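Local coordinates for glyoxalase family protein (Bacillus cereus, PDB 1ZSW) that binds a zinc ion and belongs to the glyoxalase (vicinal oxygen chelate) family, although its substrate and reaction are not established, at residues N62-S67 and I275-F280; P110-L115 and L153-G158; F125-S130 and L141-A146; L186-L191 and N289-E294. All coordinates share one frame; numbering follows the deposited sequence.

Contact 1: N62-S67 and I275-F280; sequences NQDDPS and IDRFYF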
loop_
_atom_site.group_PDB
_atom_site.type_symbol
_atom_site.label_atom_id
_atom_site.label_comp_id
_atom_site.label_asym_id
_atom_site.label_seq_id
_atom_site.Cartn_x
_atom_site.Cartn_y
_atom_site.Cartn_z
ATOM N N ASN A 62 -7.112 15.369 1.778
ATOM C CA ASN A 62 -5.653 15.416 1.882
ATOM C C ASN A 62 -5.332 16.411 2.981
ATOM O O ASN A 62 -5.751 17.564 2.901
ATOM C CB ASN A 62 -5.078 15.856 0.537
ATOM C CG ASN A 62 -3.540 15.918 0.513
ATOM O OD1 ASN A 62 -2.879 15.892 1.543
ATOM N ND2 ASN A 62 -2.974 16.009 -0.694
ATOM N N GLN A 63 -4.652 15.940 4.026
ATOM C CA GLN A 63 -4.388 16.785 5.196
ATOM C C GLN A 63 -3.499 17.964 4.824
ATOM O O GLN A 63 -3.559 19.003 5.473
ATOM C CB GLN A 63 -3.793 15.975 6.363
ATOM C CG GLN A 63 -4.802 14.981 6.971
ATOM C CD GLN A 63 -4.198 14.034 8.009
ATOM O OE1 GLN A 63 -4.780 12.990 8.327
ATOM N NE2 GLN A 63 -3.048 14.394 8.547
ATOM N N ASP A 64 -2.706 17.793 3.763
ATOM C CA ASP A 64 -1.807 18.838 3.255
ATOM C C ASP A 64 -2.505 19.744 2.222
ATOM O O ASP A 64 -1.926 20.741 1.776
ATOM C CB ASP A 64 -0.530 18.218 2.654
ATOM C CG ASP A 64 0.290 17.412 3.674
ATOM O OD1 ASP A 64 0.104 17.595 4.904
ATOM O OD2 ASP A 64 1.144 16.599 3.240
ATOM N N ASP A 65 -3.738 19.386 1.848
ATOM C CA ASP A 65 -4.551 20.147 0.874
ATOM C C ASP A 65 -6.035 19.756 0.978
ATOM O O ASP A 65 -6.514 18.893 0.238
ATOM C CB ASP A 65 -4.026 19.935 -0.561
ATOM C CG ASP A 65 -4.814 20.723 -1.613
ATOM O OD1 ASP A 65 -5.828 21.380 -1.284
ATOM O OD2 ASP A 65 -4.425 20.661 -2.806
ATOM N N PRO A 66 -6.761 20.365 1.926
ATOM C CA PRO A 66 -8.172 20.090 2.205
ATOM C C PRO A 66 -9.162 20.229 1.034
ATOM O O PRO A 66 -10.346 19.938 1.214
ATOM C CB PRO A 66 -8.503 21.094 3.316
ATOM C CG PRO A 66 -7.181 21.336 3.988
ATOM C CD PRO A 66 -6.209 21.366 2.860
ATOM N N SER A 67 -8.695 20.647 -0.146
ATOM C CA SER A 67 -9.582 20.758 -1.316
ATOM C C SER A 67 -9.693 19.435 -2.103
ATOM O O SER A 67 -10.533 19.294 -3.015
ATOM C CB SER A 67 -9.105 21.871 -2.248
ATOM O OG SER A 67 -7.928 21.499 -2.939
ATOM N N ILE A 275 5.510 13.112 11.266
ATOM C CA ILE A 275 4.270 13.892 11.149
ATOM C C ILE A 275 3.096 13.078 11.714
ATOM O O ILE A 275 2.952 11.894 11.427
ATOM C CB ILE A 275 3.981 14.199 9.673
ATOM C CG1 ILE A 275 5.121 15.015 9.031
ATOM C CG2 ILE A 275 2.614 14.911 9.519
ATOM C CD1 ILE A 275 5.183 14.902 7.508
ATOM N N ASP A 276 2.268 13.701 12.543
ATOM C CA ASP A 276 1.085 13.043 13.055
ATOM C C ASP A 276 -0.037 13.119 12.025
ATOM O O ASP A 276 -0.514 14.212 11.660
ATOM C CB ASP A 276 0.666 13.652 14.394
ATOM C CG ASP A 276 -0.391 12.836 15.083
ATOM O OD1 ASP A 276 -0.943 11.907 14.447
ATOM O OD2 ASP A 276 -0.685 13.126 16.264
ATOM N N ARG A 277 -0.409 11.943 11.505
ATOM C CA ARG A 277 -1.437 11.832 10.486
ATOM C C ARG A 277 -2.773 11.444 11.117
ATOM O O ARG A 277 -3.722 11.094 10.400
ATOM C CB ARG A 277 -1.012 10.822 9.408
ATOM C CG ARG A 277 0.174 11.272 8.529
ATOM C CD ARG A 277 -0.076 12.609 7.844
ATOM N NE ARG A 277 0.749 12.816 6.643
ATOM C CZ ARG A 277 0.870 13.990 6.019
ATOM N NH1 ARG A 277 0.272 15.080 6.524
ATOM N NH2 ARG A 277 1.625 14.097 4.925
ATOM N N PHE A 278 -2.834 11.567 12.443
ATOM C CA PHE A 278 -4.001 11.253 13.268
ATOM C C PHE A 278 -4.242 9.752 13.427
ATOM O O PHE A 278 -4.185 9.222 14.543
ATOM C CB PHE A 278 -5.264 12.013 12.806
ATOM C CG PHE A 278 -6.378 12.009 13.820
ATOM C CD1 PHE A 278 -6.207 12.593 15.068
ATOM C CD2 PHE A 278 -7.602 11.439 13.512
ATOM C CE1 PHE A 278 -7.236 12.591 16.005
ATOM C CE2 PHE A 278 -8.639 11.439 14.442
ATOM C CZ PHE A 278 -8.450 12.012 15.688
ATOM N N TYR A 279 -4.458 9.065 12.307
ATOM C CA TYR A 279 -4.709 7.634 12.328
ATOM C C TYR A 279 -3.413 6.841 12.548
ATOM O O TYR A 279 -3.464 5.644 12.835
ATOM C CB TYR A 279 -5.379 7.229 11.031
ATOM C CG TYR A 279 -6.543 8.151 10.696
ATOM C CD1 TYR A 279 -6.507 8.955 9.558
ATOM C CD2 TYR A 279 -7.660 8.237 11.545
ATOM C CE1 TYR A 279 -7.568 9.801 9.241
ATOM C CE2 TYR A 279 -8.718 9.082 11.244
ATOM C CZ TYR A 279 -8.668 9.862 10.091
ATOM O OH TYR A 279 -9.712 10.722 9.780
ATOM N N PHE A 280 -2.275 7.530 12.420
ATOM C CA PHE A 280 -0.945 6.981 12.695
ATOM C C PHE A 280 0.058 8.127 12.657
ATOM O O PHE A 280 -0.264 9.226 12.149
ATOM C CB PHE A 280 -0.569 5.897 11.638
ATOM C CG PHE A 280 -0.793 6.331 10.189
ATOM C CD1 PHE A 280 0.173 7.099 9.505
ATOM C CD2 PHE A 280 -1.957 5.938 9.502
ATOM C CE1 PHE A 280 -0.022 7.485 8.148
ATOM C CE2 PHE A 280 -2.163 6.337 8.138
ATOM C CZ PHE A 280 -1.169 7.115 7.485
#
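D64 and R277 are joined by a two-pronged salt bridge, the guanidinium meeting the carboxylate end-on: NH1 of R277 donates to OD1 of D64 at 3.0 Å, and NH2 of R277 to OD2 of D64 at 3.1 Å. Both oxygens are met on their syn sides but about 30-35° out of the carboxylate plane, in keeping with the 45° between the two planes. A short, charged aspartate on an exposed turn suits this reach. R277 suits its place because one guanidinium can serve several acceptors: its NE also bonds the hydroxyl of Y284, which helps fix the group's rotation. The backbone of D64 is fixed by N62, whose OD1 accepts from D64 N (2.9 Å), an Asx turn inside the type I turn from N62 to D65. Outward from the charges, the longer, extended Q63 side chain spans to the R277 stem and backbone, its amide plane 84° from the guanidinium. D276 forms another Asx turn, OD1 taking the backbone N of F278 at 2.8 Å. Two loops at outermost strands of one mixed sheet thus meet at the surface, and the R277 side chain lies about 6 Å from the zinc ion, bordering the metal site of this glyoxalase-family fold.

Contact 2: P110-L115 and L153-G158; sequences PSEDSL and LLVSNG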
loop_
_atom_site.group_PDB
_atom_site.type_symbol
_atom_site.label_atom_id
_atom_site.label_comp_id
_atom_site.label_asym_id
_atom_site.label_seq_id
_atom_site.Cartn_x
_atom_site.Cartn_y
_atom_site.Cartn_z
ATOM N N PRO A 110 -7.551 -16.016 -0.904
ATOM C CA PRO A 110 -7.259 -17.268 -0.197
ATOM C C PRO A 110 -6.840 -18.480 -1.042
ATOM O O PRO A 110 -5.982 -19.209 -0.607
ATOM C CB PRO A 110 -8.562 -17.537 0.558
ATOM C CG PRO A 110 -9.224 -16.148 0.679
ATOM C CD PRO A 110 -8.910 -15.525 -0.642
ATOM N N SER A 111 -7.416 -18.682 -2.209
ATOM C CA SER A 111 -7.185 -19.952 -2.927
ATOM C C SER A 111 -7.197 -19.838 -4.439
ATOM O O SER A 111 -7.607 -18.818 -5.011
ATOM C CB SER A 111 -8.312 -20.919 -2.507
ATOM O OG SER A 111 -9.497 -20.509 -3.163
ATOM N N GLU A 112 -6.677 -20.869 -5.126
ATOM C CA GLU A 112 -6.679 -20.846 -6.590
ATOM C C GLU A 112 -8.123 -20.766 -7.089
ATOM O O GLU A 112 -8.421 -20.187 -8.127
ATOM C CB GLU A 112 -5.902 -22.046 -7.187
ATOM C CG GLU A 112 -4.392 -21.893 -7.025
ATOM C CD GLU A 112 -3.544 -22.933 -7.746
ATOM O OE1 GLU A 112 -2.933 -23.789 -7.058
ATOM O OE2 GLU A 112 -3.449 -22.878 -8.984
ATOM N N ASP A 113 -9.036 -21.331 -6.291
ATOM C CA ASP A 113 -10.478 -21.216 -6.519
ATOM C C ASP A 113 -10.951 -19.757 -6.552
ATOM O O ASP A 113 -11.666 -19.366 -7.461
ATOM C CB ASP A 113 -11.252 -22.013 -5.453
ATOM C CG ASP A 113 -12.768 -21.930 -5.627
ATOM O OD1 ASP A 113 -13.487 -21.906 -4.596
ATOM O OD2 ASP A 113 -13.243 -21.890 -6.785
ATOM N N SER A 114 -10.525 -18.956 -5.568
ATOM C CA SER A 114 -10.745 -17.502 -5.563
ATOM C C SER A 114 -10.260 -16.859 -6.855
ATOM O O SER A 114 -10.919 -15.968 -7.402
ATOM C CB SER A 114 -10.113 -16.791 -4.335
ATOM O OG SER A 114 -10.340 -17.492 -3.114
ATOM N N LEU A 115 -9.110 -17.289 -7.385
ATOM C CA LEU A 115 -8.725 -16.778 -8.708
ATOM C C LEU A 115 -9.770 -17.027 -9.799
ATOM O O LEU A 115 -10.014 -16.174 -10.654
ATOM C CB LEU A 115 -7.358 -17.323 -9.154
ATOM C CG LEU A 115 -6.145 -16.945 -8.312
ATOM C CD1 LEU A 115 -4.880 -17.575 -8.898
ATOM C CD2 LEU A 115 -5.983 -15.393 -8.223
ATOM N N LEU A 153 -3.768 -10.321 -8.351
ATOM C CA LEU A 153 -4.255 -11.179 -7.301
ATOM C C LEU A 153 -3.310 -12.361 -7.091
ATOM O O LEU A 153 -2.824 -12.960 -8.081
ATOM C CB LEU A 153 -5.665 -11.672 -7.614
ATOM C CG LEU A 153 -6.738 -10.652 -7.882
ATOM C CD1 LEU A 153 -8.028 -11.370 -8.222
ATOM C CD2 LEU A 153 -6.970 -9.757 -6.633
ATOM N N LEU A 154 -3.031 -12.677 -5.846
ATOM C CA LEU A 154 -1.996 -13.662 -5.502
ATOM C C LEU A 154 -2.544 -14.663 -4.490
ATOM O O LEU A 154 -3.157 -14.287 -3.485
ATOM C CB LEU A 154 -0.799 -12.965 -4.875
ATOM C CG LEU A 154 -0.087 -11.849 -5.642
ATOM C CD1 LEU A 154 0.860 -11.077 -4.656
ATOM C CD2 LEU A 154 0.646 -12.427 -6.880
ATOM N N VAL A 155 -2.330 -15.942 -4.726
ATOM C CA VAL A 155 -2.864 -16.932 -3.812
ATOM C C VAL A 155 -2.087 -17.043 -2.543
ATOM O O VAL A 155 -0.878 -17.270 -2.557
ATOM C CB VAL A 155 -3.058 -18.322 -4.479
ATOM C CG1 VAL A 155 -3.444 -19.339 -3.427
ATOM C CG2 VAL A 155 -4.109 -18.203 -5.553
ATOM N N SER A 156 -2.821 -16.901 -1.435
ATOM C CA SER A 156 -2.260 -16.896 -0.101
ATOM C C SER A 156 -2.293 -18.248 0.598
ATOM O O SER A 156 -1.543 -18.457 1.538
ATOM C CB SER A 156 -2.986 -15.872 0.779
ATOM O OG SER A 156 -4.280 -16.342 1.178
ATOM N N ASN A 157 -3.173 -19.146 0.150
ATOM C CA ASN A 157 -3.451 -20.387 0.880
ATOM C C ASN A 157 -4.092 -20.083 2.236
ATOM O O ASN A 157 -3.991 -20.875 3.178
ATOM C CB ASN A 157 -2.175 -21.224 1.060
ATOM C CG ASN A 157 -1.530 -21.588 -0.263
ATOM O OD1 ASN A 157 -2.206 -22.035 -1.193
ATOM N ND2 ASN A 157 -0.217 -21.386 -0.359
ATOM N N GLY A 158 -4.735 -18.922 2.333
ATOM C CA GLY A 158 -5.399 -18.515 3.574
ATOM C C GLY A 158 -4.511 -17.812 4.595
ATOM O O GLY A 158 -5.006 -17.339 5.618
#
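P110 and G158 bring the two backbones to 4.4 Å between their CA atoms, and S111 and V155 follow at 5.3 Å. From there the chains part, because P110-L115 turns into helix 112-124 while L153-G158 is the end of strand 150-155 and the turn beyond it. The P110 carbonyl faces the turn, its O 2.9 Å from the backbone N of N157. At positive phi, G158 suits a backbone in which a side chain would press on the preceding carbonyl. S111 is the N-cap of the helix and forms a capping box with S114: S114 N donates to S111 OG at 3.0 Å, and S111 N to S114 OG at 3.3 Å. Serine fits both places, its short hydroxyl curling back to a backbone N–H.

V155 is the main apolar side chain across the gap. Its CG2, anti to the carbonyl carbon, packs against the start of the helix near the S111 carbonyl and meets L115 CD1 at 3.5 Å, tighter than usual van der Waals contact, while its CG1 lies by the P110 carbonyl. The other branch of L115, CD2, packs on L153 CB at 3.8 Å, the two leucines running past each other in opposite directions. On the turn side, S156 OG stands 3.4 Å from P110 CA; it accepts from G158 N in an ST turn and also bonds Q179 and the V109 carbonyl.

Chemically, then, the hydroxyls of S111, S114 and S156 find partners within their own segments or outside both, and the join rests on V155, L115 and L153 together with the close approach of the P110 backbone to the turn.

Contact 3: F125-S130 and L141-A146; sequences FDVKHS and LQFEDA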
loop_
_atom_site.group_PDB
_atom_site.type_symbol
_atom_site.label_atom_id
_atom_site.label_comp_id
_atom_site.label_asym_id
_atom_site.label_seq_id
_atom_site.Cartn_x
_atom_site.Cartn_y
_atom_site.Cartn_z
ATOM N N PHE A 125 -17.615 -7.576 -15.111
ATOM C CA PHE A 125 -17.498 -6.144 -14.961
ATOM C C PHE A 125 -16.598 -5.452 -15.980
ATOM O O PHE A 125 -16.319 -4.253 -15.849
ATOM C CB PHE A 125 -17.039 -5.817 -13.536
ATOM C CG PHE A 125 -18.137 -5.914 -12.519
ATOM C CD1 PHE A 125 -18.327 -7.088 -11.811
ATOM C CD2 PHE A 125 -18.974 -4.831 -12.274
ATOM C CE1 PHE A 125 -19.337 -7.185 -10.868
ATOM C CE2 PHE A 125 -19.990 -4.915 -11.329
ATOM C CZ PHE A 125 -20.168 -6.084 -10.626
ATOM N N ASP A 126 -16.178 -6.196 -17.008
ATOM C CA ASP A 126 -15.326 -5.665 -18.069
ATOM C C ASP A 126 -14.021 -5.053 -17.553
ATOM O O ASP A 126 -13.538 -4.034 -18.065
ATOM C CB ASP A 126 -16.085 -4.670 -18.952
ATOM C CG ASP A 126 -17.156 -5.343 -19.794
ATOM O OD1 ASP A 126 -16.914 -6.470 -20.297
ATOM O OD2 ASP A 126 -18.241 -4.737 -19.951
ATOM N N VAL A 127 -13.459 -5.705 -16.549
ATOM C CA VAL A 127 -12.163 -5.331 -16.024
ATOM C C VAL A 127 -11.084 -5.969 -16.877
ATOM O O VAL A 127 -11.120 -7.182 -17.134
ATOM C CB VAL A 127 -11.991 -5.855 -14.576
ATOM C CG1 VAL A 127 -10.603 -5.457 -14.035
ATOM C CG2 VAL A 127 -13.128 -5.309 -13.683
ATOM N N LYS A 128 -10.103 -5.165 -17.271
ATOM C CA LYS A 128 -8.904 -5.676 -17.933
ATOM C C LYS A 128 -8.172 -6.678 -17.055
ATOM O O LYS A 128 -7.855 -6.385 -15.898
ATOM C CB LYS A 128 -8.005 -4.513 -18.356
ATOM C CG LYS A 128 -6.686 -4.939 -18.996
ATOM C CD LYS A 128 -6.021 -3.746 -19.679
ATOM C CE LYS A 128 -4.579 -4.057 -20.085
ATOM N NZ LYS A 128 -4.499 -4.940 -21.268
ATOM N N HIS A 129 -7.911 -7.879 -17.569
ATOM C CA HIS A 129 -7.276 -8.917 -16.754
ATOM C C HIS A 129 -6.573 -9.932 -17.623
ATOM O O HIS A 129 -6.899 -10.072 -18.811
ATOM C CB HIS A 129 -8.284 -9.640 -15.855
ATOM C CG HIS A 129 -9.314 -10.419 -16.615
ATOM N ND1 HIS A 129 -10.350 -9.809 -17.275
ATOM C CD2 HIS A 129 -9.451 -11.745 -16.838
ATOM C CE1 HIS A 129 -11.096 -10.725 -17.870
ATOM N NE2 HIS A 129 -10.575 -11.910 -17.617
ATOM N N SER A 130 -5.625 -10.624 -17.006
ATOM C CA SER A 130 -4.769 -11.610 -17.653
ATOM C C SER A 130 -5.449 -12.965 -17.622
ATOM O O SER A 130 -6.594 -13.097 -17.174
ATOM C CB SER A 130 -3.417 -11.654 -16.927
ATOM O OG SER A 130 -3.460 -12.369 -15.683
ATOM N N LEU A 141 -3.424 -13.680 -10.866
ATOM C CA LEU A 141 -4.215 -13.137 -11.944
ATOM C C LEU A 141 -3.982 -11.656 -11.996
ATOM O O LEU A 141 -4.311 -10.951 -11.030
ATOM C CB LEU A 141 -5.721 -13.426 -11.720
ATOM C CG LEU A 141 -6.764 -12.999 -12.747
ATOM C CD1 LEU A 141 -6.665 -13.783 -14.083
ATOM C CD2 LEU A 141 -8.179 -13.175 -12.150
ATOM N N GLN A 142 -3.374 -11.192 -13.075
ATOM C CA GLN A 142 -3.100 -9.769 -13.231
ATOM C C GLN A 142 -4.323 -9.014 -13.697
ATOM O O GLN A 142 -5.136 -9.518 -14.462
ATOM C CB GLN A 142 -1.954 -9.524 -14.231
ATOM C CG GLN A 142 -0.614 -10.008 -13.752
ATOM C CD GLN A 142 0.451 -9.883 -14.835
ATOM O OE1 GLN A 142 0.275 -9.171 -15.824
ATOM N NE2 GLN A 142 1.551 -10.585 -14.651
ATOM N N PHE A 143 -4.489 -7.781 -13.229
ATOM C CA PHE A 143 -5.572 -6.949 -13.744
ATOM C C PHE A 143 -5.225 -5.452 -13.633
ATOM O O PHE A 143 -4.192 -5.102 -13.067
ATOM C CB PHE A 143 -6.910 -7.281 -13.036
ATOM C CG PHE A 143 -6.959 -6.891 -11.568
ATOM C CD1 PHE A 143 -7.673 -5.771 -11.194
ATOM C CD2 PHE A 143 -6.366 -7.676 -10.600
ATOM C CE1 PHE A 143 -7.784 -5.419 -9.834
ATOM C CE2 PHE A 143 -6.438 -7.328 -9.222
ATOM C CZ PHE A 143 -7.171 -6.197 -8.862
ATOM N N GLU A 144 -6.028 -4.596 -14.241
ATOM C CA GLU A 144 -5.825 -3.143 -14.193
ATOM C C GLU A 144 -7.135 -2.437 -13.948
ATOM O O GLU A 144 -8.195 -2.895 -14.400
ATOM C CB GLU A 144 -5.248 -2.629 -15.507
ATOM C CG GLU A 144 -3.936 -3.207 -15.880
ATOM C CD GLU A 144 -3.291 -2.528 -17.099
ATOM O OE1 GLU A 144 -3.753 -1.470 -17.574
ATOM O OE2 GLU A 144 -2.288 -3.092 -17.546
ATOM N N ASP A 145 -7.083 -1.293 -13.276
ATOM C CA ASP A 145 -8.245 -0.441 -13.252
ATOM C C ASP A 145 -8.318 0.403 -14.520
ATOM O O ASP A 145 -7.418 0.336 -15.386
ATOM C CB ASP A 145 -8.395 0.364 -11.934
ATOM C CG ASP A 145 -7.487 1.543 -11.834
ATOM O OD1 ASP A 145 -6.811 1.931 -12.820
ATOM O OD2 ASP A 145 -7.454 2.122 -10.708
ATOM N N ALA A 146 -9.376 1.186 -14.648
ATOM C CA ALA A 146 -9.593 1.988 -15.860
ATOM C C ALA A 146 -8.559 3.098 -16.091
ATOM O O ALA A 146 -8.468 3.657 -17.195
ATOM C CB ALA A 146 -10.999 2.592 -15.827
HETATM O O HOH W 1 -10.098 -2.385 -16.247
#
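The short, weakly bonded strand 128-129 runs antiparallel to strand 138-144 at a border of the mixed sheet; between them the chain passes through strand 133-135, which also pairs antiparallel with 138-144. The backbone bonds come first: S130 N donates to Q142 O at 2.8 Å, and E144 N to K128 O at 3.0 Å. Between them H129 and F143 form a non-hydrogen-bonded pair with CA atoms only 4.0 Å apart. A water accepts from K128 N and donates to E144 O (2.7 Å), filling in for a backbone bond.

Apolar packing lies on the side facing helices 112-124 and 41-51. V127 CG1 approaches F143 CD1 obliquely at 4.1 Å, and both residues also touch F122; beta-branched valine and a flat ring suit this buried side. On the other face K128 and E144 lie side by side, CE of K128 3.6 Å from OE2 of E144. NZ of K128 is 4.7 Å from that oxygen, too far for a salt bridge, though the opposite charges probably attract; a long lysine suits this exposed place.

Two side chains bond to backbone. H129 ND1 donates to V127 O at 2.7 Å, in the ring plane, fixing the turn of the imidazole. With OG between the backbone N and the carbonyl carbon (chi1 77°), S130 accepts from Q142 N at 2.9 Å.

Contact 4: L186-L191 and N289-E294; sequences LTVRRL and NGILFE. With ZN (zinc ion), chain B.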
loop_
_atom_site.group_PDB
_atom_site.type_symbol
_atom_site.label_atom_id
_atom_site.label_comp_id
_atom_site.label_asym_id
_atom_site.label_seq_id
_atom_site.Cartn_x
_atom_site.Cartn_y
_atom_site.Cartn_z
ATOM N N LEU A 186 8.465 -2.611 -7.392
ATOM C CA LEU A 186 9.236 -1.349 -7.580
ATOM C C LEU A 186 10.053 -1.536 -8.870
ATOM O O LEU A 186 10.727 -2.562 -8.995
ATOM C CB LEU A 186 10.199 -1.117 -6.401
ATOM C CG LEU A 186 9.572 -1.134 -4.999
ATOM C CD1 LEU A 186 10.566 -0.805 -3.914
ATOM C CD2 LEU A 186 8.382 -0.158 -4.922
ATOM N N THR A 187 9.992 -0.565 -9.765
ATOM C CA THR A 187 10.785 -0.627 -11.029
ATOM C C THR A 187 11.835 0.483 -10.893
ATOM O O THR A 187 11.494 1.635 -10.619
ATOM C CB THR A 187 9.866 -0.417 -12.242
ATOM O OG1 THR A 187 8.884 -1.477 -12.294
ATOM C CG2 THR A 187 10.676 -0.490 -13.565
ATOM N N VAL A 188 13.107 0.135 -11.036
ATOM C CA VAL A 188 14.166 1.083 -10.762
ATOM C C VAL A 188 15.304 1.027 -11.794
ATOM O O VAL A 188 15.467 0.007 -12.465
ATOM C CB VAL A 188 14.800 0.838 -9.346
ATOM C CG1 VAL A 188 13.753 1.124 -8.249
ATOM C CG2 VAL A 188 15.348 -0.597 -9.195
ATOM N N ARG A 189 16.075 2.107 -11.891
ATOM C CA ARG A 189 17.321 2.098 -12.715
ATOM C C ARG A 189 18.443 1.324 -12.053
ATOM O O ARG A 189 19.237 0.644 -12.740
ATOM C CB ARG A 189 17.801 3.527 -12.968
ATOM C CG ARG A 189 16.865 4.352 -13.838
ATOM C CD ARG A 189 17.296 4.333 -15.351
ATOM N NE ARG A 189 16.462 5.243 -16.145
ATOM C CZ ARG A 189 16.243 6.515 -15.824
ATOM N NH1 ARG A 189 16.842 7.040 -14.762
ATOM N NH2 ARG A 189 15.436 7.264 -16.542
ATOM N N ARG A 190 18.543 1.465 -10.734
ATOM C CA ARG A 190 19.628 0.867 -9.934
ATOM C C ARG A 190 19.100 -0.128 -8.912
ATOM O O ARG A 190 18.835 0.208 -7.749
ATOM C CB ARG A 190 20.442 1.970 -9.240
ATOM C CG ARG A 190 21.137 2.906 -10.203
ATOM C CD ARG A 190 22.337 2.235 -10.873
ATOM N NE ARG A 190 23.262 1.600 -9.926
ATOM C CZ ARG A 190 24.423 2.111 -9.516
ATOM N NH1 ARG A 190 24.819 3.315 -9.929
ATOM N NH2 ARG A 190 25.171 1.428 -8.648
ATOM N N LEU A 191 18.958 -1.367 -9.355
ATOM C CA LEU A 191 18.487 -2.449 -8.513
ATOM C C LEU A 191 19.419 -2.706 -7.329
ATOM O O LEU A 191 18.961 -2.976 -6.218
ATOM C CB LEU A 191 18.312 -3.703 -9.392
ATOM C CG LEU A 191 17.759 -4.979 -8.756
ATOM C CD1 LEU A 191 17.014 -5.817 -9.791
ATOM C CD2 LEU A 191 18.862 -5.780 -8.062
ATOM N N ASN A 289 16.699 5.863 -6.073
ATOM C CA ASN A 289 16.003 5.847 -7.346
ATOM C C ASN A 289 14.794 6.769 -7.347
ATOM O O ASN A 289 14.066 6.813 -8.315
ATOM C CB ASN A 289 15.549 4.424 -7.683
ATOM C CG ASN A 289 16.720 3.479 -7.862
ATOM O OD1 ASN A 289 17.060 2.710 -6.963
ATOM N ND2 ASN A 289 17.354 3.564 -8.998
ATOM N N GLY A 290 14.580 7.499 -6.261
ATOM C CA GLY A 290 13.470 8.440 -6.231
ATOM C C GLY A 290 12.158 7.823 -5.752
ATOM O O GLY A 290 11.128 8.502 -5.777
ATOM N N ILE A 291 12.177 6.542 -5.359
ATOM C CA ILE A 291 10.969 5.911 -4.842
ATOM C C ILE A 291 10.623 6.523 -3.457
ATOM O O ILE A 291 11.474 6.571 -2.591
ATOM C CB ILE A 291 11.156 4.389 -4.661
ATOM C CG1 ILE A 291 11.564 3.669 -5.969
ATOM C CG2 ILE A 291 9.902 3.760 -4.057
ATOM C CD1 ILE A 291 10.545 3.728 -7.044
ATOM N N LEU A 292 9.375 6.914 -3.247
ATOM C CA LEU A 292 8.962 7.512 -1.959
ATOM C C LEU A 292 8.427 6.446 -1.065
ATOM O O LEU A 292 7.426 5.783 -1.367
ATOM C CB LEU A 292 7.872 8.586 -2.192
ATOM C CG LEU A 292 7.396 9.399 -0.990
ATOM C CD1 LEU A 292 8.537 10.180 -0.380
ATOM C CD2 LEU A 292 6.317 10.376 -1.459
ATOM N N PHE A 293 9.087 6.293 0.076
ATOM C CA PHE A 293 8.647 5.374 1.091
ATOM C C PHE A 293 8.091 6.147 2.284
ATOM O O PHE A 293 8.525 7.296 2.555
ATOM C CB PHE A 293 9.838 4.577 1.614
ATOM C CG PHE A 293 10.254 3.455 0.746
ATOM C CD1 PHE A 293 11.381 3.571 -0.008
ATOM C CD2 PHE A 293 9.564 2.243 0.750
ATOM C CE1 PHE A 293 11.848 2.506 -0.792
ATOM C CE2 PHE A 293 10.018 1.172 -0.055
ATOM C CZ PHE A 293 11.165 1.339 -0.838
ATOM N N GLU A 294 7.167 5.536 2.995
ATOM C CA GLU A 294 6.687 6.108 4.249
ATOM C C GLU A 294 6.843 5.030 5.308
ATOM O O GLU A 294 6.650 3.827 5.038
ATOM C CB GLU A 294 5.238 6.518 4.068
ATOM C CG GLU A 294 4.548 7.075 5.343
ATOM C CD GLU A 294 3.077 7.362 5.124
ATOM O OE1 GLU A 294 2.522 6.975 4.075
ATOM O OE2 GLU A 294 2.485 8.007 6.023
HETATM ZN ZN ZN B . 0.714 7.414 3.272
#
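N289 packs the flat of its amide group on V188 and against the R189-R190 backbone, at the bend where strand 180-188 ends, so that a polar side chain holds the centre of a buried contact. CB of V188 is 3.6 Å from CG of N289, and the two side chains cross at about a right angle. A short amide suits a place lined by peptide groups. R190, at the N-cap of helix 191-201, turns its own charged end away to D192.

Apolar contacts continue inward. V188 CG1 meets I291 CG1 at 4.1 Å, and L186 CD1 touches F293 CZ at 3.8 Å, approaching the ring obliquely. Within its own segment I291 lays CG2 over one face of F293, offset toward the rim. G290 has the positive phi that lets the chain turn from N289 into the strand.

E294 takes no part in this packing; its extended chain, CG anti to the backbone N (chi1 177°), carries OE1 to the zinc ion at 2.0 Å beside H33 and H246, while OE2 bonds S282. Strand 180-188 of one mixed sheet thus meets strand 292-300 of the eight-stranded sheet, with M194 of helix 191-201 packed on side chains of both and L247 of strand 244-251 adjoining F293.

Contacts 1 and 4 are the pair nearest the zinc site. Their centres are about 24 Å apart, yet they touch where F280 CE1 comes 3.3 Å from E294 OE2, which sets contact 1 beside a metal ligand. Both reach the same eight-stranded sheet, and their segments alternate along the chain. Contacts 2 and 3 form a second pair away from the metal: strands 150-155 and 138-144 are neighbours, with L153 N 2.8 Å from L141 O and L153 packed on F143. Contacts 1 and 2 lie on opposite sides of the chain's centre, about 34 Å between centres. Through strand 180-188, contact 4 also reaches the sheet of contacts 2 and 3, about 12 Å from each by nearest atoms, and so bridges the two sheets.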